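Local coordinates for dihydrodipicolinate synthase family protein (Sinorhizobium meliloti, PDB 4DNH), which is of unknown function but folds as a TIM barrel and is probably related to dihydrodipicolinate synthases, at residues S4-P8 and M378-L382; A40-V44 and R63-R68; P307-L311 and L361-A367; P319-T325 and Q346-R350. All coordinates share one frame; numbering follows the deposited sequence.

Interaction 1: residues S4-P8 and M378-L382; sequences SIDLP and MRRVL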
# COMPACT_ATOMS: atom_id res chain seq x y z
N SER A 4 -3.90 -1.26 -31.46
CA SER A 4 -2.48 -1.56 -31.60
C SER A 4 -1.67 -0.31 -31.28
O SER A 4 -2.12 0.81 -31.52
CB SER A 4 -2.21 -2.06 -33.03
OG SER A 4 -0.83 -2.22 -33.27
N ILE A 5 -0.47 -0.50 -30.74
CA ILE A 5 0.42 0.61 -30.39
C ILE A 5 1.90 0.20 -30.52
O ILE A 5 2.28 -0.93 -30.19
CB ILE A 5 0.10 1.18 -28.97
CG1 ILE A 5 1.02 2.37 -28.63
CG2 ILE A 5 0.17 0.10 -27.90
CD1 ILE A 5 0.46 3.27 -27.55
N ASP A 6 2.73 1.12 -31.02
CA ASP A 6 4.18 0.87 -31.08
C ASP A 6 4.86 1.27 -29.78
O ASP A 6 4.71 2.40 -29.32
CB ASP A 6 4.82 1.57 -32.28
CG ASP A 6 4.66 0.78 -33.57
OD1 ASP A 6 4.36 -0.44 -33.52
OD2 ASP A 6 4.84 1.38 -34.64
N LEU A 7 5.58 0.33 -29.18
CA LEU A 7 6.15 0.50 -27.84
C LEU A 7 7.63 0.16 -27.83
O LEU A 7 8.09 -0.67 -28.62
CB LEU A 7 5.43 -0.37 -26.83
CG LEU A 7 3.95 -0.12 -26.55
CD1 LEU A 7 3.47 -1.17 -25.57
CD2 LEU A 7 3.65 1.27 -25.99
N PRO A 8 8.39 0.80 -26.93
CA PRO A 8 9.83 0.53 -26.86
C PRO A 8 10.19 -0.77 -26.16
O PRO A 8 9.70 -1.04 -25.06
CB PRO A 8 10.40 1.74 -26.11
CG PRO A 8 9.25 2.38 -25.42
CD PRO A 8 7.98 1.92 -26.06
N MSE A 378 -1.05 6.46 -23.20
CA MSE A 378 0.28 5.93 -23.52
C MSE A 378 0.88 6.63 -24.71
O MSE A 378 2.08 6.90 -24.73
CB MSE A 378 0.24 4.42 -23.74
CG MSE A 378 1.66 3.84 -23.88
SE MSE A 378 2.59 3.55 -22.16
CE MSE A 378 4.27 4.47 -22.60
N ARG A 379 0.06 6.92 -25.72
CA ARG A 379 0.55 7.63 -26.91
C ARG A 379 1.05 9.02 -26.57
O ARG A 379 2.08 9.45 -27.09
CB ARG A 379 -0.53 7.71 -27.99
CG ARG A 379 -0.37 6.73 -29.15
CD ARG A 379 -1.69 6.00 -29.38
NE ARG A 379 -1.99 5.75 -30.79
CZ ARG A 379 -1.61 4.67 -31.48
NH1 ARG A 379 -0.89 3.73 -30.91
NH2 ARG A 379 -1.94 4.55 -32.76
N ARG A 380 0.34 9.72 -25.68
CA ARG A 380 0.74 11.07 -25.26
C ARG A 380 2.04 11.05 -24.49
O ARG A 380 2.85 11.98 -24.60
CB ARG A 380 -0.36 11.77 -24.44
CG ARG A 380 -1.27 12.66 -25.28
CD ARG A 380 -2.00 13.72 -24.46
NE ARG A 380 -3.35 13.30 -24.06
CZ ARG A 380 -3.75 13.11 -22.80
NH1 ARG A 380 -2.93 13.31 -21.77
NH2 ARG A 380 -5.00 12.73 -22.57
N VAL A 381 2.25 9.98 -23.72
CA VAL A 381 3.48 9.78 -22.95
C VAL A 381 4.67 9.49 -23.88
O VAL A 381 5.74 10.09 -23.72
CB VAL A 381 3.29 8.68 -21.88
CG1 VAL A 381 4.63 8.33 -21.23
CG2 VAL A 381 2.29 9.15 -20.83
N LEU A 382 4.49 8.60 -24.84
CA LEU A 382 5.49 8.37 -25.88
C LEU A 382 5.83 9.64 -26.66
O LEU A 382 7.01 9.89 -26.95
CB LEU A 382 5.01 7.33 -26.88
CG LEU A 382 5.35 5.84 -26.81
CD1 LEU A 382 5.81 5.39 -25.43
CD2 LEU A 382 4.12 5.06 -27.25
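Ile-5 and Leu-7 pack on Met-378 and Leu-382 where the N-terminal hairpin strand meets the last helix of the chain, 371-384, a peripheral contact. Strand 4-9 pairs with strand 12-17 in a small antiparallel sheet outside the barrel, and its short segment lies 9.9 Å from the helix axis, at 37° to it. Met-378, a selenomethionine here, receives both strand residues on one methylene: its CG lies 3.9 Å from Ile-5 CD1 and equally near Leu-7 CD2. In Ile-5, CG1 stands anti to the backbone N (chi1 -179°), pointing to the helix, and the near-anti chi2 carries CD1 on to it. One turn on, the Leu-382 and Leu-7 side chains cross at about a right angle, CD2 to CD2 4.0 Å, while Leu-382 CD1 meets Pro-8 CD. Branched aliphatic side chains and the flexible methionine-type chain suit such a seam, filling it without asking for polar partners. Phe-359 of helix 352-364 also packs on Ile-5 and Leu-7. At the exposed end, Arg-379 slides past Ile-5, whose CG1 lies at the guanidinium edge, 3.3 Å from NH1; NH1 makes a weak hydrogen bond, 3.2 Å and 120°, to Ser-4 O. Apolar packing therefore probably supplies most of the hold.

Interaction 2: residues A40-V44 and R63-R68; sequences AAHVV and RTLAFR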
# COMPACT_ATOMS: atom_id res chain seq x y z
N ALA A 40 -3.85 0.06 0.11
CA ALA A 40 -3.08 1.23 0.54
C ALA A 40 -3.12 2.22 -0.61
O ALA A 40 -2.57 1.95 -1.68
CB ALA A 40 -1.66 0.84 0.89
N ALA A 41 -3.78 3.37 -0.41
CA ALA A 41 -4.13 4.21 -1.54
C ALA A 41 -3.14 5.34 -1.77
O ALA A 41 -2.61 5.93 -0.82
CB ALA A 41 -5.54 4.76 -1.35
N HIS A 42 -2.93 5.66 -3.04
CA HIS A 42 -1.96 6.67 -3.46
C HIS A 42 -2.54 8.06 -3.34
O HIS A 42 -3.75 8.21 -3.10
CB HIS A 42 -1.53 6.40 -4.91
CG HIS A 42 -2.62 6.68 -5.91
ND1 HIS A 42 -3.61 5.81 -6.16
CD2 HIS A 42 -2.85 7.79 -6.73
CE1 HIS A 42 -4.42 6.33 -7.10
NE2 HIS A 42 -3.96 7.53 -7.44
N VAL A 43 -1.69 9.06 -3.53
CA VAL A 43 -2.07 10.47 -3.49
C VAL A 43 -1.98 11.13 -4.87
O VAL A 43 -0.99 10.96 -5.56
CB VAL A 43 -1.18 11.26 -2.51
CG1 VAL A 43 -1.46 12.76 -2.61
CG2 VAL A 43 -1.43 10.78 -1.09
N VAL A 44 -3.00 11.90 -5.24
CA VAL A 44 -2.95 12.71 -6.45
C VAL A 44 -2.35 14.09 -6.17
O VAL A 44 -2.92 14.89 -5.38
CB VAL A 44 -4.33 12.86 -7.09
CG1 VAL A 44 -4.24 13.59 -8.45
CG2 VAL A 44 -4.97 11.49 -7.26
N ARG A 63 -9.42 14.92 -6.37
CA ARG A 63 -8.99 13.74 -7.07
C ARG A 63 -8.50 12.63 -6.12
O ARG A 63 -8.77 11.44 -6.35
CB ARG A 63 -7.93 14.10 -8.09
CG ARG A 63 -7.99 13.28 -9.36
CD ARG A 63 -8.90 13.89 -10.42
NE ARG A 63 -10.31 13.87 -10.04
CZ ARG A 63 -11.12 12.82 -10.13
NH1 ARG A 63 -10.70 11.66 -10.59
NH2 ARG A 63 -12.39 12.95 -9.74
N THR A 64 -7.81 13.00 -5.04
CA THR A 64 -7.33 12.02 -4.05
C THR A 64 -8.49 11.34 -3.34
O THR A 64 -8.52 10.12 -3.22
CB THR A 64 -6.40 12.69 -3.01
OG1 THR A 64 -5.23 13.17 -3.69
CG2 THR A 64 -5.99 11.73 -1.93
N LEU A 65 -9.47 12.13 -2.88
CA LEU A 65 -10.64 11.55 -2.20
C LEU A 65 -11.55 10.77 -3.15
O LEU A 65 -12.11 9.75 -2.75
CB LEU A 65 -11.42 12.60 -1.42
CG LEU A 65 -10.64 13.46 -0.44
CD1 LEU A 65 -11.49 14.67 -0.00
CD2 LEU A 65 -10.17 12.64 0.76
N ALA A 66 -11.69 11.22 -4.39
CA ALA A 66 -12.46 10.45 -5.38
C ALA A 66 -11.94 9.02 -5.48
O ALA A 66 -12.70 8.09 -5.69
CB ALA A 66 -12.45 11.11 -6.74
N PHE A 67 -10.63 8.84 -5.30
CA PHE A 67 -10.07 7.49 -5.37
C PHE A 67 -10.39 6.61 -4.14
O PHE A 67 -10.60 5.42 -4.28
CB PHE A 67 -8.58 7.53 -5.66
CG PHE A 67 -7.98 6.20 -5.90
CD1 PHE A 67 -8.16 5.56 -7.13
CD2 PHE A 67 -7.25 5.56 -4.90
CE1 PHE A 67 -7.61 4.30 -7.36
CE2 PHE A 67 -6.71 4.31 -5.13
CZ PHE A 67 -6.89 3.68 -6.36
N ARG A 68 -10.43 7.19 -2.95
CA ARG A 68 -11.00 6.49 -1.80
C ARG A 68 -12.44 5.99 -2.06
O ARG A 68 -12.78 4.86 -1.69
CB ARG A 68 -10.95 7.35 -0.56
CG ARG A 68 -9.58 7.37 0.11
CD ARG A 68 -8.68 8.46 -0.46
NE ARG A 68 -7.28 8.23 -0.08
CZ ARG A 68 -6.23 8.25 -0.91
NH1 ARG A 68 -6.41 8.50 -2.21
NH2 ARG A 68 -5.00 8.01 -0.43
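Arg-68 and His-42 join the loop after the first barrel strand, 37-40, to helix 61-73, the helix that leads to the second strand, 77-80; the contact belongs to the first beta-alpha unit of the TIM barrel. The guanidinium grips one atom, His-42 O, with both end nitrogens: NH1 at 2.8 Å lies nearly along the C=O axis, whereas NH2 at 3.0 Å stands above the carbonyl plane. Ala-41 CB sits over one face of this flat group and Thr-64 CG2 over the other, so a small methyl on each side sandwiches it. An arginine suits the place because one planar cation can serve several backbone oxygens at a loop-helix junction. The His-42 ring turns its edge to the face of Phe-67, an inclined edge-to-face pair with centroids 4.4 Å apart and planes at 58°, His-42 CE1 lying over the centre of the Phe-67 ring. The ring gets there by a first torsion of 70°, CG lying between the backbone N and the carbonyl carbon. Further along, Val-44 N donates to Thr-64 OG1 at 3.0 Å, and Val-44 CG1 rests on the aliphatic start of Arg-63, 3.7 Å from its CB.

The second shell fixes these groups. Glu-80 forms a salt bridge with Arg-68 NE, Asp-280 bonds His-42 ND1, and Asp-60 O is a further partner of Thr-64 OG1. Within its own helix, Arg-68 NH1 also donates to Thr-64 O, 2.8 Å away, with the oxygen lying 24° out of the guanidinium plane.

Interaction 3: residues P307-L311 and L361-A367; sequences PTVPL and LADKAGA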
# COMPACT_ATOMS: atom_id res chain seq x y z
N PRO A 307 -3.15 -13.47 -13.47
CA PRO A 307 -2.64 -12.57 -14.53
C PRO A 307 -2.12 -11.19 -14.04
O PRO A 307 -1.28 -10.56 -14.69
CB PRO A 307 -3.86 -12.41 -15.44
CG PRO A 307 -4.66 -13.66 -15.23
CD PRO A 307 -4.55 -13.87 -13.74
N THR A 308 -2.60 -10.74 -12.89
CA THR A 308 -2.13 -9.50 -12.32
C THR A 308 -0.75 -9.67 -11.71
O THR A 308 0.04 -8.73 -11.67
CB THR A 308 -3.08 -8.98 -11.24
OG1 THR A 308 -3.00 -9.85 -10.09
CG2 THR A 308 -4.53 -8.92 -11.76
N VAL A 309 -0.46 -10.87 -11.21
CA VAL A 309 0.77 -11.14 -10.48
C VAL A 309 2.03 -10.72 -11.25
O VAL A 309 2.91 -10.08 -10.67
CB VAL A 309 0.82 -12.62 -9.99
CG1 VAL A 309 2.20 -12.98 -9.46
CG2 VAL A 309 -0.27 -12.86 -8.94
N PRO A 310 2.12 -11.06 -12.55
CA PRO A 310 3.32 -10.60 -13.26
C PRO A 310 3.39 -9.07 -13.29
O PRO A 310 4.46 -8.51 -13.11
CB PRO A 310 3.16 -11.18 -14.67
CG PRO A 310 2.31 -12.37 -14.48
CD PRO A 310 1.36 -12.03 -13.37
N LEU A 311 2.25 -8.41 -13.52
CA LEU A 311 2.15 -6.96 -13.53
C LEU A 311 2.64 -6.41 -12.20
O LEU A 311 3.45 -5.49 -12.15
CB LEU A 311 0.71 -6.53 -13.79
CG LEU A 311 0.34 -5.09 -13.41
CD1 LEU A 311 1.00 -4.07 -14.34
CD2 LEU A 311 -1.18 -4.94 -13.40
N LEU A 361 1.73 -5.59 -19.53
CA LEU A 361 1.31 -6.48 -18.45
C LEU A 361 -0.06 -6.06 -17.89
O LEU A 361 -0.88 -6.91 -17.56
CB LEU A 361 2.38 -6.56 -17.36
CG LEU A 361 3.75 -7.13 -17.77
CD1 LEU A 361 4.79 -6.83 -16.70
CD2 LEU A 361 3.72 -8.62 -18.07
N ALA A 362 -0.32 -4.75 -17.82
CA ALA A 362 -1.66 -4.25 -17.44
C ALA A 362 -2.74 -4.70 -18.43
O ALA A 362 -3.82 -5.12 -18.03
CB ALA A 362 -1.68 -2.74 -17.28
N ASP A 363 -2.43 -4.61 -19.73
CA ASP A 363 -3.33 -5.08 -20.78
C ASP A 363 -3.69 -6.56 -20.60
O ASP A 363 -4.86 -6.93 -20.62
CB ASP A 363 -2.73 -4.87 -22.18
CG ASP A 363 -3.40 -5.73 -23.25
OD1 ASP A 363 -4.65 -5.80 -23.31
OD2 ASP A 363 -2.67 -6.34 -24.05
N LYS A 364 -2.67 -7.39 -20.42
CA LYS A 364 -2.86 -8.83 -20.35
C LYS A 364 -3.42 -9.31 -19.01
O LYS A 364 -3.71 -10.48 -18.84
CB LYS A 364 -1.56 -9.55 -20.70
CG LYS A 364 -1.22 -9.45 -22.18
CD LYS A 364 0.10 -10.13 -22.54
CE LYS A 364 1.30 -9.37 -22.01
NZ LYS A 364 2.54 -10.20 -22.11
N ALA A 365 -3.55 -8.39 -18.06
CA ALA A 365 -4.07 -8.73 -16.74
C ALA A 365 -5.50 -8.23 -16.60
O ALA A 365 -6.10 -8.38 -15.53
CB ALA A 365 -3.19 -8.12 -15.67
N GLY A 366 -6.04 -7.64 -17.66
CA GLY A 366 -7.38 -7.08 -17.68
C GLY A 366 -7.52 -5.89 -16.75
O GLY A 366 -8.64 -5.56 -16.33
N ALA A 367 -6.38 -5.26 -16.44
CA ALA A 367 -6.30 -4.12 -15.51
C ALA A 367 -6.41 -2.74 -16.17
O ALA A 367 -6.33 -1.72 -15.49
CB ALA A 367 -5.02 -4.20 -14.67
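A Schellman motif ends helix 352-364, and the side chains around that terminus pack against the N-terminal part of helix 308-315. Leu-311 is the main wedge. Its CG stands anti to the backbone N (chi1 162°), directing the two methyls at the helix end: CD1 comes 3.8 Å from Ala-362 N, and CD2 4.1 Å from Ala-367 CB. Its CB meets Leu-361 CB at 3.9 Å, reflecting the close approach of the backbones, while Leu-361 CD1 reaches back to Pro-310 O. At the other end, Ala-365 CB lies 3.2 Å from Pro-307 O; alanine suits a place where the backbones approach to 4.7 Å between Pro-307 CA and Ala-365 CA.

Gly-366 has a positive phi (66°), readily adopted without a side chain, and turns the chain out of the helix. The Schellman pair runs from Ala-367 N to Ala-362 O (3.0 Å) and from Gly-366 N to Asp-363 O (3.3 Å). Pro-310 suits the first turns of its helix, where no amide hydrogen is called for.

Among the surrounding elements, Leu-311 also packs on Ile-282. Asp-363 bonds Tyr-16 of strand 12-17, so helix 352-364 lies between the N-terminal hairpin and helix 308-315.

Interaction 4: residues P319-T325 and Q346-R350; sequences PTRFYKT and QQSAR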
# COMPACT_ATOMS: atom_id res chain seq x y z
N PRO A 319 14.73 -1.11 -8.28
CA PRO A 319 14.57 -0.66 -6.88
C PRO A 319 13.10 -0.49 -6.48
O PRO A 319 12.38 0.35 -7.04
CB PRO A 319 15.30 0.70 -6.84
CG PRO A 319 15.26 1.16 -8.26
CD PRO A 319 15.36 -0.07 -9.11
N THR A 320 12.70 -1.26 -5.47
CA THR A 320 11.30 -1.45 -5.10
C THR A 320 10.60 -0.22 -4.53
O THR A 320 9.37 -0.08 -4.67
CB THR A 320 11.19 -2.65 -4.16
OG1 THR A 320 11.53 -3.81 -4.92
CG2 THR A 320 9.78 -2.83 -3.63
N ARG A 321 11.36 0.68 -3.91
CA ARG A 321 10.76 1.86 -3.29
C ARG A 321 10.03 2.77 -4.29
O ARG A 321 9.31 3.69 -3.89
CB ARG A 321 11.79 2.62 -2.44
CG ARG A 321 12.96 3.25 -3.21
CD ARG A 321 13.94 3.86 -2.22
NE ARG A 321 15.13 4.46 -2.85
CZ ARG A 321 16.13 3.76 -3.38
NH1 ARG A 321 16.10 2.44 -3.39
NH2 ARG A 321 17.17 4.38 -3.93
N PHE A 322 10.20 2.50 -5.58
CA PHE A 322 9.63 3.33 -6.64
C PHE A 322 8.37 2.72 -7.23
O PHE A 322 7.85 3.22 -8.22
CB PHE A 322 10.65 3.63 -7.75
CG PHE A 322 11.85 4.42 -7.28
CD1 PHE A 322 11.68 5.60 -6.55
CD2 PHE A 322 13.14 3.99 -7.56
CE1 PHE A 322 12.78 6.33 -6.10
CE2 PHE A 322 14.24 4.72 -7.11
CZ PHE A 322 14.06 5.88 -6.37
N TYR A 323 7.87 1.67 -6.60
CA TYR A 323 6.61 1.07 -7.03
C TYR A 323 5.47 2.08 -7.16
O TYR A 323 4.60 1.91 -8.01
CB TYR A 323 6.18 -0.05 -6.09
CG TYR A 323 5.64 0.39 -4.75
CD1 TYR A 323 6.48 0.54 -3.65
CD2 TYR A 323 4.27 0.58 -4.56
CE1 TYR A 323 5.97 0.92 -2.41
CE2 TYR A 323 3.76 0.96 -3.33
CZ TYR A 323 4.61 1.13 -2.27
OH TYR A 323 4.13 1.50 -1.06
N LYS A 324 5.50 3.13 -6.35
CA LYS A 324 4.38 4.06 -6.32
C LYS A 324 4.21 4.73 -7.67
O LYS A 324 3.09 5.09 -8.08
CB LYS A 324 4.56 5.09 -5.22
CG LYS A 324 4.83 4.46 -3.86
CD LYS A 324 5.87 5.27 -3.15
CE LYS A 324 6.47 4.52 -2.00
NZ LYS A 324 7.89 4.92 -1.97
N THR A 325 5.32 4.85 -8.38
CA THR A 325 5.30 5.35 -9.72
C THR A 325 4.45 4.51 -10.67
O THR A 325 3.64 5.06 -11.42
CB THR A 325 6.73 5.53 -10.22
OG1 THR A 325 7.43 6.31 -9.25
CG2 THR A 325 6.77 6.21 -11.59
N GLN A 346 8.13 12.12 -8.42
CA GLN A 346 8.49 10.75 -8.73
C GLN A 346 7.94 10.14 -10.02
O GLN A 346 8.18 8.95 -10.29
CB GLN A 346 8.18 9.88 -7.51
CG GLN A 346 9.18 10.14 -6.41
CD GLN A 346 8.81 9.48 -5.11
OE1 GLN A 346 9.06 10.03 -4.04
NE2 GLN A 346 8.20 8.31 -5.19
N GLN A 347 7.22 10.93 -10.84
CA GLN A 347 6.80 10.46 -12.16
C GLN A 347 8.00 9.93 -12.95
O GLN A 347 7.83 9.19 -13.92
CB GLN A 347 6.31 11.60 -13.06
CG GLN A 347 5.43 12.63 -12.48
CD GLN A 347 6.18 13.77 -11.89
OE1 GLN A 347 6.36 13.80 -10.67
NE2 GLN A 347 6.59 14.74 -12.71
N SER A 348 9.19 10.38 -12.59
CA SER A 348 10.36 10.24 -13.45
C SER A 348 11.25 9.11 -12.98
O SER A 348 12.30 8.86 -13.58
CB SER A 348 11.16 11.54 -13.48
OG SER A 348 11.83 11.76 -12.25
N ALA A 349 10.83 8.42 -11.93
CA ALA A 349 11.66 7.41 -11.29
C ALA A 349 11.63 6.04 -11.98
O ALA A 349 12.41 5.18 -11.63
CB ALA A 349 11.31 7.29 -9.80
N ARG A 350 10.75 5.85 -12.96
CA ARG A 350 10.79 4.65 -13.78
C ARG A 350 11.10 5.02 -15.22
O ARG A 350 10.64 6.06 -15.70
CB ARG A 350 9.46 3.87 -13.71
CG ARG A 350 9.11 3.27 -12.35
CD ARG A 350 10.17 2.33 -11.79
NE ARG A 350 9.62 1.45 -10.75
CZ ARG A 350 10.32 0.56 -10.04
NH1 ARG A 350 11.63 0.40 -10.21
NH2 ARG A 350 9.69 -0.19 -9.13
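Arg-350 lays its guanidinium against the CB of Phe-322, while the Phe-322 ring receives Ala-349: this pair of contacts joins the 3-10 turn leading into helix 323-333 to the loop before helix 352-364, both beyond the last strand of the TIM barrel. Phe-322 CB lies over the centre of the guanidinium face, 3.8 Å above its plane. The aromatic ring itself is used on both faces. Ala-349 CB approaches one in a CH-pi contact, 4.0 Å from the centroid and 24° off the ring normal, and Arg-321 CG covers the opposite face. A flat ring suits this role, offering a broad surface to a methyl on one side and a methylene on the other.

Arg-350 CG rests on Thr-325 CG2, 3.8 Å away; beyond it the chain bends at chi2 (-57°) and then runs extended toward Pro-319. The far end passes Pro-319 in the opposite direction, and NH2 bonds Ile-315 O and Lys-317 O, which probably fix the rotation of the group.

Threonine serves two purposes at 325, pairing a methyl for the arginine stem with a hydroxyl for the loop. Its OG1 donates to Gln-346 O at 2.9 Å from above the carbonyl plane, and Ala-349 N reaches the same oxygen from the opposite face, at 3.2 Å.

How the interactions relate
The four contacts lie at different depths of one TIM-barrel chain, and none touches another. Interaction 2 lies nearest the chain's centre, about 12 Å away, and interaction 4 follows at about 14 Å; their nearest atoms are about 6 Å apart. Helix 323-333 connects them, since it begins in interaction 4 and packs on His-42 of interaction 2, and it also touches Met-378 of interaction 1. Helix 352-364 ends in interaction 3 and contributes Phe-359 to the seam of interaction 1, whose centre is about 17 Å from that of interaction 3. A bound glycerol, probably from crystallisation, lies about 4 Å from the Tyr-323 side chain in interaction 4.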